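Local structure of methyltransferase (Thermus thermophilus, 1WS6) at residues 55-60 with 66-71; 62-67 with 110-115. The protein probably transfers a methyl group from S-adenosylmethionine to an acceptor, possibly ribosomal RNA as in relatives of the RsmD type. All coordinates share one frame; numbering follows the deposited sequence.

Interaction 1 of 2, residues 55-60 with 66-71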
loop_
_atom_site.group_PDB
_atom_site.type_symbol
_atom_site.label_atom_id
_atom_site.label_comp_id
_atom_site.label_asym_id
_atom_site.label_seq_id
_atom_site.Cartn_x
_atom_site.Cartn_y
_atom_site.Cartn_z
ATOM N N VAL A 55 2.033 0.544 5.447
ATOM C CA VAL A 55 1.031 -0.357 4.902
ATOM C C VAL A 55 1.609 -1.626 4.273
ATOM O O VAL A 55 1.125 -2.726 4.537
ATOM C CB VAL A 55 0.113 0.393 3.890
ATOM C CG1 VAL A 55 0.953 0.999 2.765
ATOM C CG2 VAL A 55 -0.943 -0.561 3.338
ATOM N N GLY A 56 2.651 -1.486 3.464
ATOM C CA GLY A 56 3.248 -2.655 2.841
ATOM C C GLY A 56 3.856 -3.643 3.838
ATOM O O GLY A 56 3.821 -4.861 3.622
ATOM N N LEU A 57 4.438 -3.132 4.919
ATOM C CA LEU A 57 5.031 -4.010 5.917
ATOM C C LEU A 57 3.938 -4.688 6.739
ATOM O O LEU A 57 4.119 -5.806 7.241
ATOM C CB LEU A 57 5.974 -3.226 6.829
ATOM C CG LEU A 57 7.269 -2.784 6.139
ATOM C CD1 LEU A 57 8.142 -1.978 7.101
ATOM C CD2 LEU A 57 8.020 -4.021 5.655
ATOM N N GLU A 58 2.803 -4.004 6.875
ATOM C CA GLU A 58 1.684 -4.559 7.617
ATOM C C GLU A 58 1.200 -5.779 6.839
ATOM O O GLU A 58 0.905 -6.821 7.417
ATOM C CB GLU A 58 0.565 -3.529 7.737
ATOM C CG GLU A 58 -0.664 -4.012 8.495
ATOM C CD GLU A 58 -0.415 -4.185 9.987
ATOM O OE1 GLU A 58 0.265 -3.324 10.585
ATOM O OE2 GLU A 58 -0.912 -5.173 10.564
ATOM N N ALA A 59 1.129 -5.647 5.520
ATOM C CA ALA A 59 0.696 -6.755 4.677
ATOM C C ALA A 59 1.671 -7.921 4.830
ATOM O O ALA A 59 1.258 -9.069 4.995
ATOM C CB ALA A 59 0.628 -6.316 3.206
ATOM N N ALA A 60 2.964 -7.620 4.779
ATOM C CA ALA A 60 3.980 -8.650 4.911
ATOM C C ALA A 60 3.830 -9.358 6.241
ATOM O O ALA A 60 3.874 -10.582 6.312
ATOM C CB ALA A 60 5.357 -8.040 4.805
ATOM N N ALA A 66 4.537 -9.148 -0.077
ATOM C CA ALA A 66 4.537 -7.728 -0.386
ATOM C C ALA A 66 5.651 -7.177 -1.257
ATOM O O ALA A 66 6.810 -7.540 -1.126
ATOM C CB ALA A 66 4.475 -6.937 0.916
ATOM N N VAL A 67 5.267 -6.271 -2.142
ATOM C CA VAL A 67 6.198 -5.600 -3.029
ATOM C C VAL A 67 5.999 -4.115 -2.787
ATOM O O VAL A 67 4.918 -3.599 -2.996
ATOM C CB VAL A 67 5.904 -5.912 -4.503
ATOM C CG1 VAL A 67 6.731 -5.007 -5.403
ATOM C CG2 VAL A 67 6.232 -7.357 -4.784
ATOM N N LEU A 68 7.044 -3.436 -2.341
ATOM C CA LEU A 68 6.958 -2.014 -2.050
ATOM C C LEU A 68 7.856 -1.203 -2.966
ATOM O O LEU A 68 9.062 -1.450 -3.043
ATOM C CB LEU A 68 7.361 -1.758 -0.602
ATOM C CG LEU A 68 6.482 -2.380 0.488
ATOM C CD1 LEU A 68 6.596 -3.897 0.487
ATOM C CD2 LEU A 68 6.911 -1.822 1.834
ATOM N N VAL A 69 7.272 -0.240 -3.670
ATOM C CA VAL A 69 8.064 0.595 -4.550
ATOM C C VAL A 69 8.000 2.030 -4.032
ATOM O O VAL A 69 6.931 2.532 -3.697
ATOM C CB VAL A 69 7.606 0.437 -6.044
ATOM C CG1 VAL A 69 6.233 -0.154 -6.112
ATOM C CG2 VAL A 69 7.678 1.760 -6.774
ATOM N N GLU A 70 9.171 2.658 -3.925
ATOM C CA GLU A 70 9.322 4.021 -3.402
ATOM C C GLU A 70 10.526 4.684 -4.082
ATOM O O GLU A 70 11.589 4.080 -4.196
ATOM C CB GLU A 70 9.519 3.957 -1.875
ATOM C CG GLU A 70 10.002 5.242 -1.232
ATOM C CD GLU A 70 9.100 6.416 -1.514
ATOM O OE1 GLU A 70 9.623 7.538 -1.686
ATOM O OE2 GLU A 70 7.867 6.232 -1.564
ATOM N N LYS A 71 10.360 5.925 -4.522
ATOM C CA LYS A 71 11.413 6.641 -5.248
ATOM C C LYS A 71 12.433 7.413 -4.435
ATOM O O LYS A 71 13.584 7.523 -4.834
ATOM C CB LYS A 71 10.775 7.621 -6.226
ATOM C CG LYS A 71 9.923 8.674 -5.539
ATOM C CD LYS A 71 9.403 9.699 -6.523
ATOM C CE LYS A 71 8.166 10.399 -5.976
ATOM N NZ LYS A 71 8.416 10.988 -4.624
#
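Ala60 and Ala66 meet through their methyl groups, with Ala60 CB 4.1 Å from Ala66 CB. This pair lies where helix 54-61 and strand 65-69 come nearest, just across the turn that joins them. The second apolar pair is looser. Leu57 CB starts away from the strand, but Leu57 CG still comes within 4.4 Å of Leu68 CD2.

The helix and strand are consecutive elements of a beta-alpha-beta unit, strand 44-48, helix 54-61 and strand 65-69, in a Rossmann-like sheet. Their short segments run nearly antiparallel, at 167°, with axes 8.0 Å apart. Gly56, in the first turn of the helix, fits the end of a glycine-rich pattern that probably contributes to S-adenosylmethionine binding.

The other contacts set side chains against helix backbone. Gly56 has no side chain, and Leu68 uses that surface: Leu68 CD2 is 3.9 Å from Gly56 CA. Leu68 CB points toward the helix, and with CG beside its own backbone N (chi1 -63°) both CG and CD2 lie against Gly56 CA. The other branch, Leu68 CD1, lies along the strand, 3.7 Å from Ala66 CB. Ala66 CB also rests 3.5 Å from Gly56 O. That carbonyl already accepts Ala60 N in the helix, so its polar need is met while a methyl covers it. Leu79 of helix 73-86 packs on Leu68 as well.

Interaction 2 of 2, residues 62-67 with 110-115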
loop_
_atom_site.group_PDB
_atom_site.type_symbol
_atom_site.label_atom_id
_atom_site.label_comp_id
_atom_site.label_asym_id
_atom_site.label_seq_id
_atom_site.Cartn_x
_atom_site.Cartn_y
_atom_site.Cartn_z
ATOM N N GLU A 62 1.287 -9.779 7.860
ATOM C CA GLU A 62 0.069 -10.558 7.919
ATOM C C GLU A 62 -0.006 -11.707 6.937
ATOM O O GLU A 62 -1.077 -12.252 6.701
ATOM C CB GLU A 62 -1.150 -9.637 7.786
ATOM C CG GLU A 62 -1.392 -8.831 9.058
ATOM C CD GLU A 62 -2.625 -7.951 9.002
ATOM O OE1 GLU A 62 -3.692 -8.413 8.533
ATOM O OE2 GLU A 62 -2.526 -6.791 9.455
ATOM N N GLY A 63 1.139 -12.081 6.378
ATOM C CA GLY A 63 1.169 -13.202 5.460
ATOM C C GLY A 63 1.102 -12.922 3.972
ATOM O O GLY A 63 1.048 -13.860 3.177
ATOM N N TRP A 64 1.090 -11.654 3.579
ATOM C CA TRP A 64 1.056 -11.314 2.158
ATOM C C TRP A 64 2.470 -11.308 1.607
ATOM O O TRP A 64 3.426 -11.124 2.355
ATOM C CB TRP A 64 0.473 -9.921 1.941
ATOM C CG TRP A 64 -0.958 -9.804 2.277
ATOM C CD1 TRP A 64 -1.502 -9.596 3.509
ATOM C CD2 TRP A 64 -2.047 -9.941 1.369
ATOM N NE1 TRP A 64 -2.877 -9.595 3.422
ATOM C CE2 TRP A 64 -3.233 -9.809 2.115
ATOM C CE3 TRP A 64 -2.136 -10.170 -0.003
ATOM C CZ2 TRP A 64 -4.490 -9.901 1.531
ATOM C CZ3 TRP A 64 -3.381 -10.260 -0.579
ATOM C CH2 TRP A 64 -4.542 -10.127 0.184
ATOM N N GLU A 65 2.595 -11.521 0.302
ATOM C CA GLU A 65 3.893 -11.472 -0.368
ATOM C C GLU A 65 3.904 -10.016 -0.851
ATOM O O GLU A 65 3.336 -9.684 -1.894
ATOM C CB GLU A 65 3.925 -12.434 -1.559
ATOM C CG GLU A 65 5.325 -12.677 -2.110
ATOM C CD GLU A 65 5.331 -13.478 -3.410
ATOM O OE1 GLU A 65 4.598 -14.491 -3.490
ATOM O OE2 GLU A 65 6.080 -13.097 -4.341
ATOM N N ALA A 66 4.537 -9.148 -0.077
ATOM C CA ALA A 66 4.537 -7.728 -0.386
ATOM C C ALA A 66 5.651 -7.177 -1.257
ATOM O O ALA A 66 6.810 -7.540 -1.126
ATOM C CB ALA A 66 4.475 -6.937 0.916
ATOM N N VAL A 67 5.267 -6.271 -2.142
ATOM C CA VAL A 67 6.198 -5.600 -3.029
ATOM C C VAL A 67 5.999 -4.115 -2.787
ATOM O O VAL A 67 4.918 -3.599 -2.996
ATOM C CB VAL A 67 5.904 -5.912 -4.503
ATOM C CG1 VAL A 67 6.731 -5.007 -5.403
ATOM C CG2 VAL A 67 6.232 -7.357 -4.784
ATOM N N ARG A 110 1.771 -9.987 -11.258
ATOM C CA ARG A 110 0.383 -9.908 -10.837
ATOM C C ARG A 110 0.214 -9.962 -9.328
ATOM O O ARG A 110 0.995 -10.598 -8.614
ATOM C CB ARG A 110 -0.452 -10.980 -11.537
ATOM C CG ARG A 110 -1.243 -10.376 -12.679
ATOM C CD ARG A 110 -1.202 -11.231 -13.910
ATOM N NE ARG A 110 -1.649 -10.503 -15.100
ATOM C CZ ARG A 110 -1.014 -9.457 -15.627
ATOM N NH1 ARG A 110 0.100 -8.997 -15.070
ATOM N NH2 ARG A 110 -1.483 -8.887 -16.728
ATOM N N PHE A 111 -0.813 -9.269 -8.849
ATOM C CA PHE A 111 -1.085 -9.177 -7.425
ATOM C C PHE A 111 -2.556 -9.339 -7.120
ATOM O O PHE A 111 -3.416 -9.128 -7.979
ATOM C CB PHE A 111 -0.648 -7.811 -6.904
ATOM C CG PHE A 111 0.764 -7.453 -7.248
ATOM C CD1 PHE A 111 1.781 -7.626 -6.325
ATOM C CD2 PHE A 111 1.076 -6.949 -8.505
ATOM C CE1 PHE A 111 3.090 -7.305 -6.646
ATOM C CE2 PHE A 111 2.384 -6.626 -8.835
ATOM C CZ PHE A 111 3.392 -6.803 -7.904
ATOM N N THR A 112 -2.840 -9.692 -5.874
ATOM C CA THR A 112 -4.212 -9.856 -5.426
ATOM C C THR A 112 -4.754 -8.507 -4.931
ATOM O O THR A 112 -5.939 -8.205 -5.071
ATOM C CB THR A 112 -4.266 -10.894 -4.310
ATOM O OG1 THR A 112 -3.804 -12.144 -4.834
ATOM C CG2 THR A 112 -5.678 -11.049 -3.772
ATOM N N VAL A 113 -3.868 -7.697 -4.366
ATOM C CA VAL A 113 -4.243 -6.389 -3.858
ATOM C C VAL A 113 -3.189 -5.346 -4.190
ATOM O O VAL A 113 -1.987 -5.614 -4.119
ATOM C CB VAL A 113 -4.409 -6.399 -2.328
ATOM C CG1 VAL A 113 -4.711 -4.993 -1.836
ATOM C CG2 VAL A 113 -5.509 -7.360 -1.932
ATOM N N ALA A 114 -3.643 -4.162 -4.570
ATOM C CA ALA A 114 -2.731 -3.073 -4.882
ATOM C C ALA A 114 -3.239 -1.850 -4.128
ATOM O O ALA A 114 -4.265 -1.279 -4.486
ATOM C CB ALA A 114 -2.705 -2.808 -6.384
ATOM N N PHE A 115 -2.523 -1.483 -3.067
ATOM C CA PHE A 115 -2.868 -0.341 -2.228
ATOM C C PHE A 115 -2.011 0.861 -2.574
ATOM O O PHE A 115 -0.785 0.764 -2.649
ATOM C CB PHE A 115 -2.674 -0.689 -0.747
ATOM C CG PHE A 115 -2.772 0.502 0.180
ATOM C CD1 PHE A 115 -1.680 1.346 0.379
ATOM C CD2 PHE A 115 -3.957 0.789 0.839
ATOM C CE1 PHE A 115 -1.771 2.460 1.222
ATOM C CE2 PHE A 115 -4.060 1.899 1.683
ATOM C CZ PHE A 115 -2.966 2.736 1.875
#
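Thr112 OG1 is hydrogen-bonded to Glu138 OE1, and Thr112 CB sits at the edge of the Trp64 ring. The contact reaches across the parallel part of a Rossmann-like sheet. Strand 44-48 runs between strands 65-69 and 111-116, so the two segments share no backbone bonds and meet by side chains alone.

Trp64 follows helix 54-61, which ends in a Schellman motif. Gly63, with positive phi, is the C-prime residue, and Trp64 N returns to Ala59 O. With CG anti to the carbonyl carbon (chi1 -67°), the Trp64 six-membered ring reaches 110-115. Thr112 CB lies near the ring plane, 3.9 Å from Trp64 CZ3. Val113 CG2 approaches the same ring obliquely, 3.6 Å from Trp64 CH2.

Val67 and Phe111 meet on the sheet face opposite helix 54-61. Arg44 of the intervening strand makes a cation-pi contact with the Phe111 ring. Val67 CG1 is anti to the backbone N (chi1 170°), which leaves CG2 for the aromatic edge. Val67 CG2 is nearly in the ring plane, 3.7 Å from Phe111 CE1.

In the fold
Both contacts are buried, and both use strand 65-69, sharing Ala66 and Val67. Successive residues of that strand serve different faces: Ala66 joins the helix in interaction 1, and Val67 joins the far face in interaction 2. Interaction 1 is local, binding a helix to the next strand with alanine methyls, leucine branches and the backbone at Gly56, uncovered by any side chain of its own. Interaction 2 spans a longer stretch of sequence and an intervening strand, and pairs aromatic rings with aliphatic or threonine carbons. The two are linked directly at the Schellman end of the helix. Val55 CG1 also packs on Phe115 CE1, 3.5 Å away.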